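Local coordinates for protein thiosulfate sulfurtransferase (Pseudomonas aeruginosa, PDB 1YT8) that probably transfers sulfur from thiosulfate to cyanide, as a sulfurtransferase built from several rhodanese-like domains, at residues Ala376-Leu388 and Phe459-Leu473. Numbering follows the deposited sequence.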
loop_
_atom_site.group_PDB
_atom_site.type_symbol
_atom_site.label_atom_id
_atom_site.label_comp_id
_atom_site.label_asym_id
_atom_site.label_seq_id
_atom_site.Cartn_x
_atom_site.Cartn_y
_atom_site.Cartn_z
ATOM N N ALA A 376 -14.783 -13.183 -23.183
ATOM C CA ALA A 376 -15.345 -11.952 -23.710
ATOM C C ALA A 376 -15.072 -11.813 -25.197
ATOM O O ALA A 376 -14.033 -12.254 -25.695
ATOM C CB ALA A 376 -14.764 -10.747 -22.963
ATOM N N ASP A 377 -16.019 -11.214 -25.905
ATOM C CA ASP A 377 -15.860 -10.973 -27.328
ATOM C C ASP A 377 -15.086 -9.661 -27.403
ATOM O O ASP A 377 -15.472 -8.666 -26.781
ATOM C CB ASP A 377 -17.229 -10.839 -28.002
ATOM C CG ASP A 377 -18.029 -12.126 -27.943
ATOM O OD1 ASP A 377 -17.504 -13.172 -28.381
ATOM O OD2 ASP A 377 -19.178 -12.097 -27.463
ATOM N N THR A 378 -13.980 -9.665 -28.141
ATOM C CA THR A 378 -13.154 -8.471 -28.250
ATOM C C THR A 378 -13.320 -7.713 -29.559
ATOM O O THR A 378 -13.871 -8.223 -30.535
ATOM C CB THR A 378 -11.659 -8.809 -28.077
ATOM O OG1 THR A 378 -11.267 -9.769 -29.066
ATOM C CG2 THR A 378 -11.397 -9.376 -26.688
ATOM N N ILE A 379 -12.831 -6.480 -29.556
ATOM C CA ILE A 379 -12.891 -5.613 -30.718
ATOM C C ILE A 379 -11.557 -4.872 -30.787
ATOM O O ILE A 379 -11.039 -4.425 -29.764
ATOM C CB ILE A 379 -14.058 -4.608 -30.590
ATOM C CG1 ILE A 379 -14.110 -3.702 -31.821
ATOM C CG2 ILE A 379 -13.905 -3.785 -29.313
ATOM C CD1 ILE A 379 -15.278 -2.724 -31.810
ATOM N N ASP A 380 -10.993 -4.764 -31.986
ATOM C CA ASP A 380 -9.716 -4.082 -32.169
ATOM C C ASP A 380 -9.909 -2.570 -32.106
ATOM O O ASP A 380 -10.971 -2.056 -32.442
ATOM C CB ASP A 380 -9.092 -4.452 -33.525
ATOM C CG ASP A 380 -8.914 -5.952 -33.701
ATOM O OD1 ASP A 380 -8.312 -6.594 -32.812
ATOM O OD2 ASP A 380 -9.371 -6.491 -34.735
ATOM N N PRO A 381 -8.874 -1.837 -31.668
ATOM C CA PRO A 381 -8.938 -0.377 -31.565
ATOM C C PRO A 381 -9.417 0.319 -32.843
ATOM O O PRO A 381 -10.254 1.217 -32.786
ATOM C CB PRO A 381 -7.506 -0.000 -31.197
ATOM C CG PRO A 381 -7.086 -1.154 -30.332
ATOM C CD PRO A 381 -7.611 -2.350 -31.104
ATOM N N THR A 382 -8.891 -0.094 -33.994
ATOM C CA THR A 382 -9.289 0.524 -35.257
ATOM C C THR A 382 -10.763 0.274 -35.575
ATOM O O THR A 382 -11.423 1.108 -36.189
ATOM C CB THR A 382 -8.418 0.024 -36.434
ATOM O OG1 THR A 382 -8.505 -1.401 -36.535
ATOM C CG2 THR A 382 -6.963 0.421 -36.223
ATOM N N THR A 383 -11.280 -0.878 -35.161
ATOM C CA THR A 383 -12.685 -1.190 -35.400
ATOM C C THR A 383 -13.530 -0.294 -34.503
ATOM O O THR A 383 -14.555 0.235 -34.924
ATOM C CB THR A 383 -12.993 -2.660 -35.077
ATOM O OG1 THR A 383 -12.211 -3.504 -35.931
ATOM C CG2 THR A 383 -14.473 -2.960 -35.292
ATOM N N LEU A 384 -13.091 -0.124 -33.260
ATOM C CA LEU A 384 -13.814 0.725 -32.324
ATOM C C LEU A 384 -13.876 2.151 -32.865
ATOM O O LEU A 384 -14.907 2.813 -32.774
ATOM C CB LEU A 384 -13.132 0.730 -30.954
ATOM C CG LEU A 384 -13.747 1.718 -29.955
ATOM C CD1 LEU A 384 -15.222 1.393 -29.756
ATOM C CD2 LEU A 384 -12.995 1.663 -28.632
ATOM N N ALA A 385 -12.765 2.620 -33.421
ATOM C CA ALA A 385 -12.717 3.967 -33.978
ATOM C C ALA A 385 -13.814 4.118 -35.029
ATOM O O ALA A 385 -14.530 5.121 -35.052
ATOM C CB ALA A 385 -11.343 4.238 -34.593
ATOM N N ASP A 386 -13.953 3.112 -35.892
ATOM C CA ASP A 386 -14.987 3.136 -36.924
ATOM C C ASP A 386 -16.370 3.217 -36.285
ATOM O O ASP A 386 -17.194 4.042 -36.674
ATOM C CB ASP A 386 -14.889 1.887 -37.806
ATOM C CG ASP A 386 -13.803 2.001 -38.861
ATOM O OD1 ASP A 386 -13.426 0.962 -39.447
ATOM O OD2 ASP A 386 -13.331 3.131 -39.117
ATOM N N TRP A 387 -16.620 2.359 -35.299
ATOM C CA TRP A 387 -17.901 2.345 -34.597
ATOM C C TRP A 387 -18.258 3.724 -34.047
ATOM O O TRP A 387 -19.396 4.174 -34.167
ATOM C CB TRP A 387 -17.852 1.349 -33.432
ATOM C CG TRP A 387 -18.033 -0.090 -33.822
ATOM C CD1 TRP A 387 -17.851 -0.639 -35.061
ATOM C CD2 TRP A 387 -18.412 -1.166 -32.957
ATOM N NE1 TRP A 387 -18.095 -1.992 -35.019
ATOM C CE2 TRP A 387 -18.442 -2.342 -33.741
ATOM C CE3 TRP A 387 -18.731 -1.252 -31.593
ATOM C CZ2 TRP A 387 -18.777 -3.593 -33.207
ATOM C CZ3 TRP A 387 -19.064 -2.496 -31.059
ATOM C CH2 TRP A 387 -19.085 -3.651 -31.869
ATOM N N LEU A 388 -17.279 4.385 -33.435
ATOM C CA LEU A 388 -17.492 5.702 -32.847
ATOM C C LEU A 388 -17.806 6.789 -33.871
ATOM O O LEU A 388 -18.126 7.922 -33.501
ATOM C CB LEU A 388 -16.270 6.098 -32.013
ATOM C CG LEU A 388 -16.050 5.230 -30.768
ATOM C CD1 LEU A 388 -14.745 5.609 -30.081
ATOM C CD2 LEU A 388 -17.226 5.405 -29.816
ATOM N N PHE A 459 -18.763 -5.666 -25.582
ATOM C CA PHE A 459 -17.455 -6.055 -26.098
ATOM C C PHE A 459 -16.317 -5.521 -25.241
ATOM O O PHE A 459 -16.479 -4.540 -24.511
ATOM C CB PHE A 459 -17.279 -5.526 -27.521
ATOM C CG PHE A 459 -18.183 -6.179 -28.520
ATOM C CD1 PHE A 459 -17.718 -7.215 -29.324
ATOM C CD2 PHE A 459 -19.510 -5.777 -28.639
ATOM C CE1 PHE A 459 -18.570 -7.842 -30.236
ATOM C CE2 PHE A 459 -20.367 -6.399 -29.545
ATOM C CZ PHE A 459 -19.895 -7.432 -30.343
ATOM N N LEU A 460 -15.165 -6.174 -25.349
ATOM C CA LEU A 460 -13.968 -5.782 -24.617
ATOM C C LEU A 460 -12.945 -5.252 -25.614
ATOM O O LEU A 460 -12.649 -5.909 -26.613
ATOM C CB LEU A 460 -13.371 -6.985 -23.884
ATOM C CG LEU A 460 -12.090 -6.729 -23.085
ATOM C CD1 LEU A 460 -12.406 -5.808 -21.912
ATOM C CD2 LEU A 460 -11.518 -8.059 -22.577
ATOM N N LEU A 461 -12.417 -4.063 -25.351
ATOM C CA LEU A 461 -11.413 -3.485 -26.233
ATOM C C LEU A 461 -10.132 -4.300 -26.090
ATOM O O LEU A 461 -9.552 -4.377 -25.002
ATOM C CB LEU A 461 -11.149 -2.024 -25.860
ATOM C CG LEU A 461 -10.128 -1.282 -26.728
ATOM C CD1 LEU A 461 -10.570 -1.322 -28.183
ATOM C CD2 LEU A 461 -9.999 0.159 -26.255
ATOM N N ASP A 462 -9.706 -4.915 -27.190
ATOM C CA ASP A 462 -8.503 -5.742 -27.218
ATOM C C ASP A 462 -7.273 -4.914 -26.854
ATOM O O ASP A 462 -6.848 -4.059 -27.628
ATOM C CB ASP A 462 -8.313 -6.328 -28.621
ATOM C CG ASP A 462 -7.502 -7.616 -28.621
ATOM O OD1 ASP A 462 -6.551 -7.738 -27.819
ATOM O OD2 ASP A 462 -7.814 -8.507 -29.440
ATOM N N GLY A 463 -6.707 -5.164 -25.678
ATOM C CA GLY A 463 -5.525 -4.426 -25.259
ATOM C C GLY A 463 -5.808 -3.142 -24.496
ATOM O O GLY A 463 -4.883 -2.434 -24.086
ATOM N N GLY A 464 -7.087 -2.830 -24.313
ATOM C CA GLY A 464 -7.458 -1.631 -23.583
ATOM C C GLY A 464 -6.999 -0.314 -24.183
ATOM O O GLY A 464 -6.590 -0.243 -25.343
ATOM N N THR A 465 -7.063 0.738 -23.374
ATOM C CA THR A 465 -6.682 2.076 -23.807
ATOM C C THR A 465 -5.226 2.154 -24.262
ATOM O O THR A 465 -4.887 2.948 -25.141
ATOM C CB THR A 465 -6.938 3.095 -22.680
ATOM O OG1 THR A 465 -8.309 3.003 -22.267
ATOM C CG2 THR A 465 -6.655 4.515 -23.159
ATOM N N SER A 466 -4.365 1.329 -23.672
ATOM C CA SER A 466 -2.958 1.321 -24.056
ATOM C C SER A 466 -2.812 0.926 -25.521
ATOM O O SER A 466 -1.972 1.472 -26.241
ATOM C CB SER A 466 -2.165 0.350 -23.176
ATOM O OG SER A 466 -2.004 0.877 -21.872
ATOM N N ALA A 467 -3.630 -0.028 -25.953
ATOM C CA ALA A 467 -3.605 -0.491 -27.337
ATOM C C ALA A 467 -4.094 0.626 -28.255
ATOM O O ALA A 467 -3.529 0.852 -29.327
ATOM C CB ALA A 467 -4.486 -1.721 -27.495
ATOM N N TRP A 468 -5.148 1.317 -27.827
ATOM C CA TRP A 468 -5.719 2.424 -28.588
ATOM C C TRP A 468 -4.640 3.480 -28.795
ATOM O O TRP A 468 -4.418 3.944 -29.915
ATOM C CB TRP A 468 -6.915 3.014 -27.830
ATOM C CG TRP A 468 -7.509 4.256 -28.439
ATOM C CD1 TRP A 468 -7.037 5.535 -28.323
ATOM C CD2 TRP A 468 -8.684 4.337 -29.257
ATOM N NE1 TRP A 468 -7.846 6.404 -29.015
ATOM C CE2 TRP A 468 -8.865 5.696 -29.598
ATOM C CE3 TRP A 468 -9.602 3.392 -29.735
ATOM C CZ2 TRP A 468 -9.929 6.136 -30.399
ATOM C CZ3 TRP A 468 -10.661 3.829 -30.531
ATOM C CH2 TRP A 468 -10.813 5.190 -30.853
ATOM N N VAL A 469 -3.967 3.854 -27.711
ATOM C CA VAL A 469 -2.897 4.843 -27.783
ATOM C C VAL A 469 -1.776 4.345 -28.693
ATOM O O VAL A 469 -1.228 5.104 -29.494
ATOM C CB VAL A 469 -2.319 5.133 -26.378
ATOM C CG1 VAL A 469 -1.074 6.012 -26.487
ATOM C CG2 VAL A 469 -3.374 5.815 -25.520
ATOM N N ALA A 470 -1.446 3.062 -28.575
ATOM C CA ALA A 470 -0.388 2.472 -29.387
ATOM C C ALA A 470 -0.748 2.435 -30.873
ATOM O O ALA A 470 0.131 2.348 -31.731
ATOM C CB ALA A 470 -0.074 1.065 -28.886
ATOM N N ALA A 471 -2.041 2.502 -31.174
ATOM C CA ALA A 471 -2.511 2.477 -32.555
ATOM C C ALA A 471 -2.433 3.863 -33.186
ATOM O O ALA A 471 -2.760 4.041 -34.361
ATOM C CB ALA A 471 -3.943 1.958 -32.608
ATOM N N GLY A 472 -1.999 4.844 -32.399
ATOM C CA GLY A 472 -1.877 6.200 -32.901
ATOM C C GLY A 472 -3.194 6.947 -32.965
ATOM O O GLY A 472 -3.292 8.003 -33.597
ATOM N N LEU A 473 -4.214 6.400 -32.312
ATOM C CA LEU A 473 -5.526 7.027 -32.295
ATOM C C LEU A 473 -5.548 8.188 -31.301
ATOM O O LEU A 473 -4.825 8.182 -30.305
ATOM C CB LEU A 473 -6.590 5.982 -31.948
ATOM C CG LEU A 473 -6.788 4.936 -33.050
ATOM C CD1 LEU A 473 -7.636 3.781 -32.554
ATOM C CD2 LEU A 473 -7.433 5.602 -34.257
#
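Strand 378-379 runs parallel to strand 459-461, T378 beside L460 and I379 beside L461, joined by three backbone hydrogen bonds: L460 N to D377 O, I379 N to L460 O, and D462 N to I379 O, the last 2.9 Å long. The chains then diverge into helices 381-387 and 464-470, which cross at -85°. W387 and F459 form an edge-to-face pair. The CH2 corner of W387 stands 3.8 Å from F459 CE2, over one face of the phenyl ring, with the planes at 90°. I379 CD1 covers a face of the W387 indole. I379 reaches it with an extended side chain, CG1 anti to the backbone N (chi1 -180°).

P381, at the start of helix 381-387, packs against helix 464-470. Its CG lies 3.9 Å from A467 CB, and its CB packs on L473 CD1 at 4.0 Å. That same L473 methyl sits over one face of W468. W468 turns CZ3 and CH2 toward helix 381-387, with L384 CB at the ring edge. L384 CD2 is 3.7 Å from W468 CZ3, and A385 CB meets W468 CH2. W468 NE1 is hydrogen-bonded to P474 O.

The pairing adds edge strand 378-379 to strand 458-461 of a parallel five-stranded rhodanese-type sheet. I379, L384 and W387 also touch V434 of strand 432-436. On the other face, A376 and L460 meet helix 441-454.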